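Local coordinates for Sn-glycerol-3-phosphate ABC transporter substrate-binding protein UspB (Mycobacterium tuberculosis, PDB 4MFI) that serves as the extracellular substrate-binding subunit of an ABC transporter, recognises glycerophosphocholine and probably hands it to the membrane-spanning transporter for uptake, at residues A[58-63]-A[67-72]; A[133-138]-A[373-378]; A[146-151]-A[325-330]; A[175-180]-A[214-219]. All coordinates share one frame; numbering follows the deposited sequence.

Contact 1: A[58-63]-A[67-72]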
loop_
_atom_site.group_PDB
_atom_site.type_symbol
_atom_site.label_atom_id
_atom_site.label_comp_id
_atom_site.label_asym_id
_atom_site.label_seq_id
_atom_site.Cartn_x
_atom_site.Cartn_y
_atom_site.Cartn_z
ATOM N N GLY A 58 7.107 11.835 22.127
ATOM C CA GLY A 58 7.070 12.902 23.112
ATOM C C GLY A 58 5.645 13.197 23.540
ATOM O O GLY A 58 5.367 13.371 24.733
ATOM N N ARG A 59 4.739 13.255 22.566
ATOM C CA ARG A 59 3.326 13.478 22.862
ATOM C C ARG A 59 2.769 12.339 23.714
ATOM O O ARG A 59 2.001 12.572 24.651
ATOM C CB ARG A 59 2.511 13.613 21.569
ATOM C CG ARG A 59 2.901 14.808 20.704
ATOM C CD ARG A 59 2.131 14.817 19.387
ATOM N NE ARG A 59 2.498 15.971 18.569
ATOM C CZ ARG A 59 1.811 16.399 17.515
ATOM N NH1 ARG A 59 0.707 15.768 17.134
ATOM N NH2 ARG A 59 2.220 17.472 16.852
ATOM N N PHE A 60 3.167 11.111 23.391
ATOM C CA PHE A 60 2.709 9.947 24.140
ATOM C C PHE A 60 3.162 10.011 25.594
ATOM O O PHE A 60 2.366 9.802 26.518
ATOM C CB PHE A 60 3.211 8.659 23.485
ATOM C CG PHE A 60 2.885 7.422 24.262
ATOM C CD1 PHE A 60 1.607 6.888 24.232
ATOM C CD2 PHE A 60 3.859 6.793 25.028
ATOM C CE1 PHE A 60 1.306 5.743 24.948
ATOM C CE2 PHE A 60 3.567 5.642 25.744
ATOM C CZ PHE A 60 2.284 5.118 25.707
ATOM N N GLN A 61 4.440 10.312 25.791
ATOM C CA GLN A 61 5.005 10.371 27.133
ATOM C C GLN A 61 4.408 11.507 27.965
ATOM O O GLN A 61 4.344 11.410 29.193
ATOM C CB GLN A 61 6.531 10.449 27.067
ATOM C CG GLN A 61 7.142 9.168 26.505
ATOM C CD GLN A 61 8.651 9.210 26.373
ATOM O OE1 GLN A 61 9.292 8.173 26.201
ATOM N NE2 GLN A 61 9.227 10.405 26.444
ATOM N N ASP A 62 3.946 12.567 27.302
ATOM C CA ASP A 62 3.218 13.635 27.998
ATOM C C ASP A 62 1.867 13.143 28.518
ATOM O O ASP A 62 1.443 13.503 29.618
ATOM C CB ASP A 62 2.982 14.837 27.078
ATOM C CG ASP A 62 4.234 15.659 26.843
ATOM O OD1 ASP A 62 4.273 16.394 25.833
ATOM O OD2 ASP A 62 5.174 15.578 27.664
ATOM N N ARG A 63 1.192 12.328 27.711
ATOM C CA ARG A 63 -0.146 11.840 28.027
ATOM C C ARG A 63 -0.096 10.659 28.988
ATOM O O ARG A 63 -0.992 10.483 29.816
ATOM C CB ARG A 63 -0.861 11.435 26.733
ATOM C CG ARG A 63 -2.316 11.022 26.903
ATOM C CD ARG A 63 -3.200 12.198 27.319
ATOM N NE ARG A 63 -3.176 13.282 26.340
ATOM C CZ ARG A 63 -3.928 13.314 25.243
ATOM N NH1 ARG A 63 -4.773 12.325 24.982
ATOM N NH2 ARG A 63 -3.835 14.336 24.402
ATOM N N LEU A 67 4.896 5.898 31.375
ATOM C CA LEU A 67 5.446 5.034 30.335
ATOM C C LEU A 67 6.500 5.778 29.526
ATOM O O LEU A 67 6.364 6.972 29.263
ATOM C CB LEU A 67 4.334 4.539 29.406
ATOM C CG LEU A 67 3.242 3.682 30.048
ATOM C CD1 LEU A 67 2.095 3.445 29.076
ATOM C CD2 LEU A 67 3.819 2.360 30.524
ATOM N N SER A 68 7.557 5.074 29.138
ATOM C CA SER A 68 8.527 5.643 28.214
ATOM C C SER A 68 8.707 4.716 27.019
ATOM O O SER A 68 8.511 3.501 27.121
ATOM C CB SER A 68 9.864 5.893 28.905
ATOM O OG SER A 68 10.420 4.681 29.372
ATOM N N VAL A 69 9.065 5.303 25.886
ATOM C CA VAL A 69 9.225 4.559 24.645
ATOM C C VAL A 69 10.633 4.743 24.102
ATOM O O VAL A 69 11.171 5.853 24.094
ATOM C CB VAL A 69 8.213 5.036 23.578
ATOM C CG1 VAL A 69 8.350 4.208 22.307
ATOM C CG2 VAL A 69 6.791 4.959 24.113
ATOM N N LYS A 70 11.232 3.644 23.664
ATOM C CA LYS A 70 12.528 3.677 23.012
ATOM C C LYS A 70 12.313 3.437 21.519
ATOM O O LYS A 70 11.767 2.401 21.122
ATOM C CB LYS A 70 13.434 2.602 23.617
ATOM C CG LYS A 70 14.796 2.461 22.970
ATOM C CD LYS A 70 15.564 3.767 22.923
ATOM C CE LYS A 70 16.934 3.555 22.282
ATOM N NZ LYS A 70 17.697 4.829 22.122
ATOM N N LEU A 71 12.713 4.408 20.703
ATOM C CA LEU A 71 12.635 4.274 19.254
ATOM C C LEU A 71 13.885 3.565 18.756
ATOM O O LEU A 71 15.001 4.064 18.914
ATOM C CB LEU A 71 12.502 5.646 18.590
ATOM C CG LEU A 71 12.353 5.655 17.064
ATOM C CD1 LEU A 71 11.076 4.944 16.647
ATOM C CD2 LEU A 71 12.368 7.081 16.525
ATOM N N ILE A 72 13.691 2.386 18.176
ATOM C CA ILE A 72 14.791 1.568 17.699
ATOM C C ILE A 72 14.826 1.616 16.178
ATOM O O ILE A 72 13.809 1.361 15.537
ATOM C CB ILE A 72 14.593 0.100 18.125
ATOM C CG1 ILE A 72 14.465 -0.013 19.645
ATOM C CG2 ILE A 72 15.731 -0.769 17.610
ATOM C CD1 ILE A 72 15.703 0.408 20.374
HETATM O O HOH W 1 11.818 8.713 24.700
HETATM O O HOH W 2 11.881 7.652 26.659
#
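Q61, near the end of helix 50-63, and S68, just before strand 69-73, bring the two backbones together, their CA atoms 6.0 Å apart. From there the strand leaves the helix end, and the contact stays confined to F60, Q61 and the residues from L67 to V69. Q61 bridges the gap: with CG beside its own backbone N (chi1 -66°) and the rest of the chain extended, its amide reaches the strand, where OE1 takes the V69 N-H at 2.9 Å. The bond is nearly straight, 168° at the hydrogen, and lies in the plane of the side-chain carbonyl on a lone pair. A water, modelled at two sites too close to be filled together, probably links the same OE1 to V69 O. This junction closes a beta-alpha-beta unit in which strands 39-43 and 69-73 run parallel in the sheet and helix 50-63 connects them. Alongside the amide, the F60 ring touches two aliphatic groups at neighbouring parts of its rim: CZ meets L67 CD1 at 3.8 Å, and CD2 meets V69 CG2 at 3.6 Å. V69 approaches F60 at about a right angle. F326 of helix 317-330 meets the ring edge-to-face and also touches V69.

Contact 2: A[133-138]-A[373-378]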
loop_
_atom_site.group_PDB
_atom_site.type_symbol
_atom_site.label_atom_id
_atom_site.label_comp_id
_atom_site.label_asym_id
_atom_site.label_seq_id
_atom_site.Cartn_x
_atom_site.Cartn_y
_atom_site.Cartn_z
ATOM N N ASP A 133 -11.975 2.289 6.780
ATOM C CA ASP A 133 -12.452 0.907 6.779
ATOM C C ASP A 133 -11.450 -0.064 6.177
ATOM O O ASP A 133 -11.112 -1.080 6.802
ATOM C CB ASP A 133 -13.793 0.773 6.045
ATOM C CG ASP A 133 -14.959 1.360 6.819
ATOM O OD1 ASP A 133 -14.795 1.660 8.018
ATOM O OD2 ASP A 133 -16.055 1.500 6.226
ATOM N N SER A 134 -10.964 0.245 4.975
ATOM C CA SER A 134 -10.060 -0.673 4.290
ATOM C C SER A 134 -8.740 -0.794 5.031
ATOM O O SER A 134 -8.150 -1.872 5.069
ATOM C CB SER A 134 -9.816 -0.248 2.836
ATOM O OG SER A 134 -9.113 0.981 2.792
ATOM N N LEU A 135 -8.279 0.305 5.627
ATOM C CA LEU A 135 -6.955 0.313 6.251
ATOM C C LEU A 135 -6.904 -0.572 7.490
ATOM O O LEU A 135 -5.875 -1.180 7.778
ATOM C CB LEU A 135 -6.495 1.736 6.577
ATOM C CG LEU A 135 -6.310 2.667 5.373
ATOM C CD1 LEU A 135 -5.789 4.030 5.828
ATOM C CD2 LEU A 135 -5.381 2.052 4.332
ATOM N N LEU A 136 -8.004 -0.645 8.233
ATOM C CA LEU A 136 -8.072 -1.567 9.360
ATOM C C LEU A 136 -8.366 -2.998 8.893
ATOM O O LEU A 136 -7.803 -3.963 9.429
ATOM C CB LEU A 136 -9.113 -1.098 10.380
ATOM C CG LEU A 136 -9.197 -1.959 11.643
ATOM C CD1 LEU A 136 -7.858 -1.994 12.366
ATOM C CD2 LEU A 136 -10.281 -1.432 12.558
ATOM N N ALA A 137 -9.235 -3.131 7.889
ATOM C CA ALA A 137 -9.581 -4.442 7.328
ATOM C C ALA A 137 -8.378 -5.140 6.698
ATOM O O ALA A 137 -8.365 -6.366 6.569
ATOM C CB ALA A 137 -10.701 -4.310 6.307
ATOM N N ASP A 138 -7.373 -4.360 6.301
ATOM C CA ASP A 138 -6.136 -4.905 5.740
ATOM C C ASP A 138 -5.472 -5.921 6.666
ATOM O O ASP A 138 -4.731 -6.794 6.197
ATOM C CB ASP A 138 -5.120 -3.788 5.485
ATOM C CG ASP A 138 -5.457 -2.935 4.281
ATOM O OD1 ASP A 138 -6.044 -3.442 3.296
ATOM O OD2 ASP A 138 -5.105 -1.741 4.311
ATOM N N ASP A 373 -9.535 11.622 -0.605
ATOM C CA ASP A 373 -10.901 11.329 -1.012
ATOM C C ASP A 373 -11.058 9.949 -1.637
ATOM O O ASP A 373 -12.165 9.414 -1.692
ATOM C CB ASP A 373 -11.417 12.416 -1.955
ATOM C CG ASP A 373 -11.644 13.745 -1.244
ATOM O OD1 ASP A 373 -11.698 13.765 0.006
ATOM O OD2 ASP A 373 -11.773 14.774 -1.937
ATOM N N GLN A 374 -9.955 9.361 -2.083
ATOM C CA GLN A 374 -10.018 8.020 -2.653
ATOM C C GLN A 374 -10.112 6.923 -1.582
ATOM O O GLN A 374 -10.529 5.804 -1.878
ATOM C CB GLN A 374 -8.820 7.765 -3.577
ATOM C CG GLN A 374 -8.963 6.484 -4.385
ATOM C CD GLN A 374 -7.863 6.246 -5.403
ATOM O OE1 GLN A 374 -8.108 5.628 -6.437
ATOM N NE2 GLN A 374 -6.648 6.712 -5.111
ATOM N N LEU A 375 -9.727 7.229 -0.345
ATOM C CA LEU A 375 -9.693 6.201 0.710
ATOM C C LEU A 375 -10.971 5.355 0.926
ATOM O O LEU A 375 -10.871 4.139 1.129
ATOM C CB LEU A 375 -9.198 6.793 2.040
ATOM C CG LEU A 375 -7.679 6.987 2.103
ATOM C CD1 LEU A 375 -7.254 7.697 3.381
ATOM C CD2 LEU A 375 -6.954 5.654 1.977
ATOM N N PRO A 376 -12.170 5.975 0.872
ATOM C CA PRO A 376 -13.385 5.169 1.055
ATOM C C PRO A 376 -13.669 4.259 -0.136
ATOM O O PRO A 376 -14.592 3.446 -0.070
ATOM C CB PRO A 376 -14.497 6.222 1.157
ATOM C CG PRO A 376 -13.805 7.483 1.511
ATOM C CD PRO A 376 -12.481 7.415 0.844
ATOM N N HIS A 377 -12.880 4.397 -1.199
ATOM C CA HIS A 377 -13.112 3.673 -2.442
ATOM C C HIS A 377 -11.970 2.724 -2.745
ATOM O O HIS A 377 -11.644 2.446 -3.892
ATOM C CB HIS A 377 -13.316 4.677 -3.569
ATOM C CG HIS A 377 -14.377 5.680 -3.267
ATOM N ND1 HIS A 377 -15.712 5.349 -3.210
ATOM C CD2 HIS A 377 -14.301 6.998 -2.968
ATOM C CE1 HIS A 377 -16.419 6.425 -2.911
ATOM N NE2 HIS A 377 -15.586 7.438 -2.758
ATOM N N THR A 378 -11.373 2.221 -1.681
ATOM C CA THR A 378 -10.284 1.263 -1.801
ATOM C C THR A 378 -10.746 -0.130 -1.377
ATOM O O THR A 378 -11.797 -0.289 -0.751
ATOM C CB THR A 378 -9.041 1.691 -0.984
ATOM O OG1 THR A 378 -9.426 1.959 0.368
ATOM C CG2 THR A 378 -8.416 2.944 -1.576
HETATM O O HOH W 3 -12.139 2.418 3.218
#
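S134 lays its CB and OG against the hydroxyl of T378, with S134 CB 3.3 Å from T378 OG1. The two oxygens, S134 OG and T378 OG1, are only 2.6 Å apart in a hydrogen bond in which the serine donates. T378 OG1 in turn donates to the carbonyl of its own segment, at 2.7 Å from L375 O, coming in 22° off the carbonyl plane. The protons thus run one way through the two hydroxyls to a single acceptor. Both hydroxyls sit between the backbone N and the carbonyl carbon of their residues (chi1 66° in S134, 53° in T378), which turns one to face the other. L375 O is also reached from helix 133-137 through a water that accepts from S134 N at 3.0 Å and donates to L375 O; T378 N adds a weak bond to that oxygen. The water therefore occupies a first-turn amide of helix 133-137, one that lies too early in the helix to be used by an i to i-4 bond. The contact lies near the middle of a type II periplasmic-binding-protein fold, beside strand 144-160, which pairs with different partners along its length and probably passes between the two alpha/beta lobes. L135 touches P149 and R152 of that strand, while Q374 bonds to P155 O and L292 N. L135 CD1 also meets L375 CD2 at 4.3 Å, a looser apolar touch. Salt bridges flank the site, D133 with K350 and D138 with R152.

Contact 3: A[146-151]-A[325-330]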
loop_
_atom_site.group_PDB
_atom_site.type_symbol
_atom_site.label_atom_id
_atom_site.label_comp_id
_atom_site.label_asym_id
_atom_site.label_seq_id
_atom_site.Cartn_x
_atom_site.Cartn_y
_atom_site.Cartn_z
ATOM N N TYR A 146 -4.644 -8.149 13.429
ATOM C CA TYR A 146 -3.283 -8.378 13.907
ATOM C C TYR A 146 -2.360 -7.167 13.843
ATOM O O TYR A 146 -1.206 -7.254 14.241
ATOM C CB TYR A 146 -2.656 -9.568 13.172
ATOM C CG TYR A 146 -3.329 -10.867 13.526
ATOM C CD1 TYR A 146 -2.904 -11.616 14.619
ATOM C CD2 TYR A 146 -4.430 -11.321 12.803
ATOM C CE1 TYR A 146 -3.535 -12.801 14.960
ATOM C CE2 TYR A 146 -5.067 -12.502 13.140
ATOM C CZ TYR A 146 -4.614 -13.241 14.215
ATOM O OH TYR A 146 -5.247 -14.421 14.551
ATOM N N ALA A 147 -2.862 -6.044 13.344
ATOM C CA ALA A 147 -2.100 -4.803 13.347
ATOM C C ALA A 147 -3.041 -3.620 13.200
ATOM O O ALA A 147 -4.235 -3.798 12.963
ATOM C CB ALA A 147 -1.054 -4.798 12.225
ATOM N N VAL A 148 -2.488 -2.420 13.352
ATOM C CA VAL A 148 -3.217 -1.164 13.193
ATOM C C VAL A 148 -2.491 -0.364 12.102
ATOM O O VAL A 148 -1.266 -0.279 12.118
ATOM C CB VAL A 148 -3.226 -0.383 14.533
ATOM C CG1 VAL A 148 -3.831 1.010 14.375
ATOM C CG2 VAL A 148 -3.965 -1.168 15.612
ATOM N N PRO A 149 -3.234 0.222 11.146
ATOM C CA PRO A 149 -2.566 0.958 10.063
ATOM C C PRO A 149 -1.760 2.149 10.579
ATOM O O PRO A 149 -2.202 2.828 11.512
ATOM C CB PRO A 149 -3.734 1.452 9.203
ATOM C CG PRO A 149 -4.903 1.511 10.154
ATOM C CD PRO A 149 -4.702 0.311 11.048
ATOM N N TYR A 150 -0.599 2.398 9.976
ATOM C CA TYR A 150 0.322 3.420 10.472
ATOM C C TYR A 150 0.884 4.279 9.337
ATOM O O TYR A 150 0.669 5.491 9.304
ATOM C CB TYR A 150 1.452 2.737 11.234
ATOM C CG TYR A 150 2.552 3.632 11.769
ATOM C CD1 TYR A 150 2.326 4.492 12.844
ATOM C CD2 TYR A 150 3.837 3.571 11.238
ATOM C CE1 TYR A 150 3.347 5.282 13.357
ATOM C CE2 TYR A 150 4.865 4.358 11.744
ATOM C CZ TYR A 150 4.615 5.211 12.800
ATOM O OH TYR A 150 5.638 5.981 13.311
ATOM N N ALA A 151 1.600 3.648 8.406
ATOM C CA ALA A 151 2.209 4.353 7.276
ATOM C C ALA A 151 1.611 3.789 5.995
ATOM O O ALA A 151 2.134 2.829 5.423
ATOM C CB ALA A 151 3.722 4.168 7.287
ATOM N N LYS A 325 -1.770 0.875 23.997
ATOM C CA LYS A 325 -1.954 2.285 24.346
ATOM C C LYS A 325 -1.086 3.168 23.453
ATOM O O LYS A 325 -1.535 4.217 22.964
ATOM C CB LYS A 325 -1.607 2.533 25.814
ATOM C CG LYS A 325 -2.622 1.971 26.790
ATOM C CD LYS A 325 -2.117 2.095 28.225
ATOM C CE LYS A 325 -3.144 1.603 29.226
ATOM N NZ LYS A 325 -2.598 1.598 30.612
ATOM N N PHE A 326 0.155 2.746 23.235
ATOM C CA PHE A 326 1.047 3.486 22.349
ATOM C C PHE A 326 0.539 3.501 20.912
ATOM O O PHE A 326 0.445 4.564 20.286
ATOM C CB PHE A 326 2.465 2.912 22.393
ATOM C CG PHE A 326 3.418 3.611 21.466
ATOM C CD1 PHE A 326 3.922 4.865 21.787
ATOM C CD2 PHE A 326 3.788 3.026 20.261
ATOM C CE1 PHE A 326 4.790 5.517 20.933
ATOM C CE2 PHE A 326 4.660 3.672 19.399
ATOM C CZ PHE A 326 5.163 4.920 19.737
ATOM N N ILE A 327 0.223 2.322 20.384
ATOM C CA ILE A 327 -0.236 2.207 19.005
ATOM C C ILE A 327 -1.501 3.022 18.777
ATOM O O ILE A 327 -1.595 3.750 17.789
ATOM C CB ILE A 327 -0.487 0.737 18.620
ATOM C CG1 ILE A 327 0.839 -0.020 18.531
ATOM C CG2 ILE A 327 -1.216 0.642 17.292
ATOM C CD1 ILE A 327 0.657 -1.508 18.376
ATOM N N ALA A 328 -2.461 2.910 19.691
ATOM C CA ALA A 328 -3.718 3.639 19.555
ATOM C C ALA A 328 -3.490 5.147 19.638
ATOM O O ALA A 328 -4.148 5.928 18.943
ATOM C CB ALA A 328 -4.719 3.189 20.617
ATOM N N PHE A 329 -2.558 5.563 20.489
ATOM C CA PHE A 329 -2.294 6.988 20.645
ATOM C C PHE A 329 -1.645 7.592 19.399
ATOM O O PHE A 329 -2.088 8.628 18.900
ATOM C CB PHE A 329 -1.431 7.259 21.881
ATOM C CG PHE A 329 -1.120 8.709 22.084
ATOM C CD1 PHE A 329 -2.018 9.539 22.739
ATOM C CD2 PHE A 329 0.061 9.253 21.597
ATOM C CE1 PHE A 329 -1.737 10.888 22.914
ATOM C CE2 PHE A 329 0.349 10.590 21.769
ATOM C CZ PHE A 329 -0.549 11.412 22.426
ATOM N N VAL A 330 -0.600 6.950 18.888
ATOM C CA VAL A 330 0.127 7.543 17.768
ATOM C C VAL A 330 -0.671 7.499 16.467
ATOM O O VAL A 330 -0.329 8.192 15.505
ATOM C CB VAL A 330 1.545 6.957 17.581
ATOM C CG1 VAL A 330 2.365 7.140 18.853
ATOM C CG2 VAL A 330 1.491 5.481 17.160
#
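This is apolar packing of a helix on a sheet: V148 and Y150 of strand 144-160 meet I327 and V330 of helix 317-330, and all four are buried. The backbones keep a helix-on-sheet spacing, with V148 CA and I327 CA 7.4 Å apart, and one helical turn further on Y150 CA and V330 CA 8.4 Å apart. The tighter of the two meetings is made by a single methyl. I327 CG2, held anti to its own backbone N while CG1 lies beside that N (chi1 -70°), presses on the branch point of V148 at 3.6 Å from CB. I327 CG2 also meets V148 CG2 at 3.7 Å and V148 CG1 at 3.9 Å, and so rests against the flank of that branch point as the two side chains cross at a slant. The second meeting is lighter: Y150 stretches its ring out with CG anti to the backbone N (chi1 177°), and its CE1 comes within 4.2 Å of V330 CG2. The phenol end continues past the valine to E53, whose OE2 hydrogen-bonds to Y150 OH, so the buried hydroxyl is satisfied by helix 50-63. The other methyl of V330, CG1, lies over a face of F326, 3.5 Å above the ring plane and displaced toward the rim. L309 on the neighbouring antiparallel strand 307-310 touches Y150, I327 and V330, widening the apolar layer. Beside it Y150 and A151 both bond to A307, a classic beta bulge. The layering of helix over central mixed sheet is that of an alpha/beta lobe of a periplasmic-binding-protein fold.

Contact 4: A[175-180]-A[214-219]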
loop_
_atom_site.group_PDB
_atom_site.type_symbol
_atom_site.label_atom_id
_atom_site.label_comp_id
_atom_site.label_asym_id
_atom_site.label_seq_id
_atom_site.Cartn_x
_atom_site.Cartn_y
_atom_site.Cartn_z
ATOM N N GLN A 175 -12.383 7.871 -16.745
ATOM C CA GLN A 175 -13.533 7.312 -16.037
ATOM C C GLN A 175 -13.476 5.795 -15.980
ATOM O O GLN A 175 -14.048 5.170 -15.084
ATOM C CB GLN A 175 -14.821 7.721 -16.761
ATOM C CG GLN A 175 -15.268 9.157 -16.525
ATOM C CD GLN A 175 -15.919 9.338 -15.172
ATOM O OE1 GLN A 175 -16.089 8.376 -14.415
ATOM N NE2 GLN A 175 -16.293 10.567 -14.860
ATOM N N SER A 176 -12.818 5.203 -16.971
ATOM C CA SER A 176 -12.618 3.763 -17.020
ATOM C C SER A 176 -11.274 3.500 -17.667
ATOM O O SER A 176 -10.752 4.346 -18.407
ATOM C CB SER A 176 -13.730 3.072 -17.825
ATOM O OG SER A 176 -13.682 3.435 -19.200
ATOM N N TRP A 177 -10.712 2.326 -17.421
ATOM C CA TRP A 177 -9.495 1.960 -18.119
ATOM C C TRP A 177 -9.705 1.867 -19.631
ATOM O O TRP A 177 -8.800 2.197 -20.408
ATOM C CB TRP A 177 -8.902 0.676 -17.528
ATOM C CG TRP A 177 -8.184 0.964 -16.244
ATOM C CD1 TRP A 177 -8.606 0.672 -14.975
ATOM C CD2 TRP A 177 -6.937 1.648 -16.107
ATOM N NE1 TRP A 177 -7.678 1.126 -14.055
ATOM C CE2 TRP A 177 -6.648 1.729 -14.727
ATOM C CE3 TRP A 177 -6.029 2.196 -17.019
ATOM C CZ2 TRP A 177 -5.485 2.332 -14.240
ATOM C CZ3 TRP A 177 -4.877 2.796 -16.534
ATOM C CH2 TRP A 177 -4.615 2.859 -15.156
ATOM N N SER A 178 -10.902 1.465 -20.058
ATOM C CA SER A 178 -11.189 1.405 -21.484
ATOM C C SER A 178 -11.249 2.790 -22.126
ATOM O O SER A 178 -10.795 2.965 -23.257
ATOM C CB SER A 178 -12.450 0.586 -21.752
ATOM O OG SER A 178 -12.197 -0.773 -21.451
ATOM N N GLU A 179 -11.769 3.784 -21.406
ATOM C CA GLU A 179 -11.683 5.156 -21.909
ATOM C C GLU A 179 -10.225 5.584 -22.037
ATOM O O GLU A 179 -9.832 6.187 -23.039
ATOM C CB GLU A 179 -12.428 6.143 -21.009
ATOM C CG GLU A 179 -12.453 7.564 -21.593
ATOM C CD GLU A 179 -12.980 8.620 -20.638
ATOM O OE1 GLU A 179 -12.673 8.559 -19.427
ATOM O OE2 GLU A 179 -13.705 9.531 -21.106
ATOM N N PHE A 180 -9.413 5.270 -21.028
ATOM C CA PHE A 180 -8.012 5.636 -21.097
ATOM C C PHE A 180 -7.335 4.988 -22.296
ATOM O O PHE A 180 -6.524 5.613 -22.979
ATOM C CB PHE A 180 -7.242 5.282 -19.829
ATOM C CG PHE A 180 -5.824 5.745 -19.895
ATOM C CD1 PHE A 180 -5.554 7.103 -19.960
ATOM C CD2 PHE A 180 -4.768 4.844 -19.977
ATOM C CE1 PHE A 180 -4.256 7.577 -20.086
ATOM C CE2 PHE A 180 -3.454 5.310 -20.088
ATOM C CZ PHE A 180 -3.205 6.681 -20.148
ATOM N N ASN A 214 -6.905 -4.673 -12.932
ATOM C CA ASN A 214 -7.391 -6.041 -12.938
ATOM C C ASN A 214 -8.792 -6.110 -12.308
ATOM O O ASN A 214 -9.744 -6.593 -12.931
ATOM C CB ASN A 214 -6.380 -6.924 -12.192
ATOM C CG ASN A 214 -6.576 -8.403 -12.444
ATOM O OD1 ASN A 214 -7.173 -8.825 -13.442
ATOM N ND2 ASN A 214 -6.040 -9.209 -11.536
ATOM N N TRP A 215 -8.929 -5.591 -11.092
ATOM C CA TRP A 215 -10.232 -5.531 -10.431
ATOM C C TRP A 215 -11.280 -4.765 -11.252
ATOM O O TRP A 215 -12.447 -5.164 -11.303
ATOM C CB TRP A 215 -10.097 -4.857 -9.069
ATOM C CG TRP A 215 -9.376 -5.658 -8.025
ATOM C CD1 TRP A 215 -9.257 -7.024 -7.947
ATOM C CD2 TRP A 215 -8.685 -5.128 -6.891
ATOM N NE1 TRP A 215 -8.531 -7.367 -6.825
ATOM C CE2 TRP A 215 -8.177 -6.219 -6.159
ATOM C CE3 TRP A 215 -8.452 -3.828 -6.421
ATOM C CZ2 TRP A 215 -7.444 -6.048 -4.987
ATOM C CZ3 TRP A 215 -7.730 -3.661 -5.257
ATOM C CH2 TRP A 215 -7.239 -4.764 -4.551
ATOM N N ALA A 216 -10.874 -3.651 -11.862
ATOM C CA ALA A 216 -11.797 -2.825 -12.634
ATOM C C ALA A 216 -12.406 -3.593 -13.806
ATOM O O ALA A 216 -13.542 -3.328 -14.219
ATOM C CB ALA A 216 -11.090 -1.569 -13.133
ATOM N N PHE A 217 -11.643 -4.549 -14.327
ATOM C CA PHE A 217 -12.075 -5.379 -15.450
ATOM C C PHE A 217 -12.721 -6.688 -14.993
ATOM O O PHE A 217 -13.075 -7.529 -15.820
ATOM C CB PHE A 217 -10.888 -5.658 -16.384
ATOM C CG PHE A 217 -10.590 -4.539 -17.350
ATOM C CD1 PHE A 217 -11.539 -4.155 -18.291
ATOM C CD2 PHE A 217 -9.357 -3.889 -17.343
ATOM C CE1 PHE A 217 -11.274 -3.140 -19.204
ATOM C CE2 PHE A 217 -9.078 -2.865 -18.260
ATOM C CZ PHE A 217 -10.040 -2.492 -19.188
ATOM N N GLY A 218 -12.889 -6.850 -13.680
ATOM C CA GLY A 218 -13.533 -8.030 -13.131
ATOM C C GLY A 218 -12.586 -9.180 -12.852
ATOM O O GLY A 218 -13.029 -10.272 -12.498
ATOM N N GLY A 219 -11.288 -8.942 -13.018
ATOM C CA GLY A 219 -10.283 -9.944 -12.718
ATOM C C GLY A 219 -9.807 -9.889 -11.279
ATOM O O GLY A 219 -10.195 -9.005 -10.506
#
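A216 meets W177 in the last turn of helix 211-216: its CB lies in the plane of the indole, at the ring edge, 3.8 Å from W177 CD1. F217 comes next and makes the wider part of the contact. Its CG stands beside the backbone N (chi1 -82°), which swings the phenyl ring across to the first turn of helix 177-191. There F217 CE2 touches W177 CB at 3.6 Å, while F217 CE1 is approached at the ring edge, in plane, by S178 OG at 3.4 Å, a polar atom resting against aromatic C-H groups. The helix that receives the ring is N-capped by S176, whose OG accepts from E179 N at 2.9 Å, which helps to hold the first turn from which W177 and S178 project. After F217, at G218, the chain leaves the helix with positive phi (88°), forming a Schellman motif: G218 N bonds to W215 O, and G219 N bonds to N214 O at 2.8 Å. The turn carries the chain away from helix 177-191. Around the contact, W177 also packs on V270 of strand 268-272, and F217 meets the ring of F240 and the side chain of A237 on helix 232-245.

From the N terminus, contact 1 closes first, across a turn of a few residues, and is complete before the others begin. The remaining three are nested: contact 2, joining helix 133-137 to the end of helix 366-374, encloses contact 3, which in turn encloses contact 4, joining the start of helix 177-191 to the end of helix 211-216. None cross. Contacts 1 and 3 share the larger mixed sheet and touch along helix 317-330, where F60 packs on F329. Contact 2 joins contact 3 through L135 and L136 against A147 and P149. Contact 4 lies on the opposite side of the chain's centre from contacts 1 and 3, about 46 Å from contact 1 between centres.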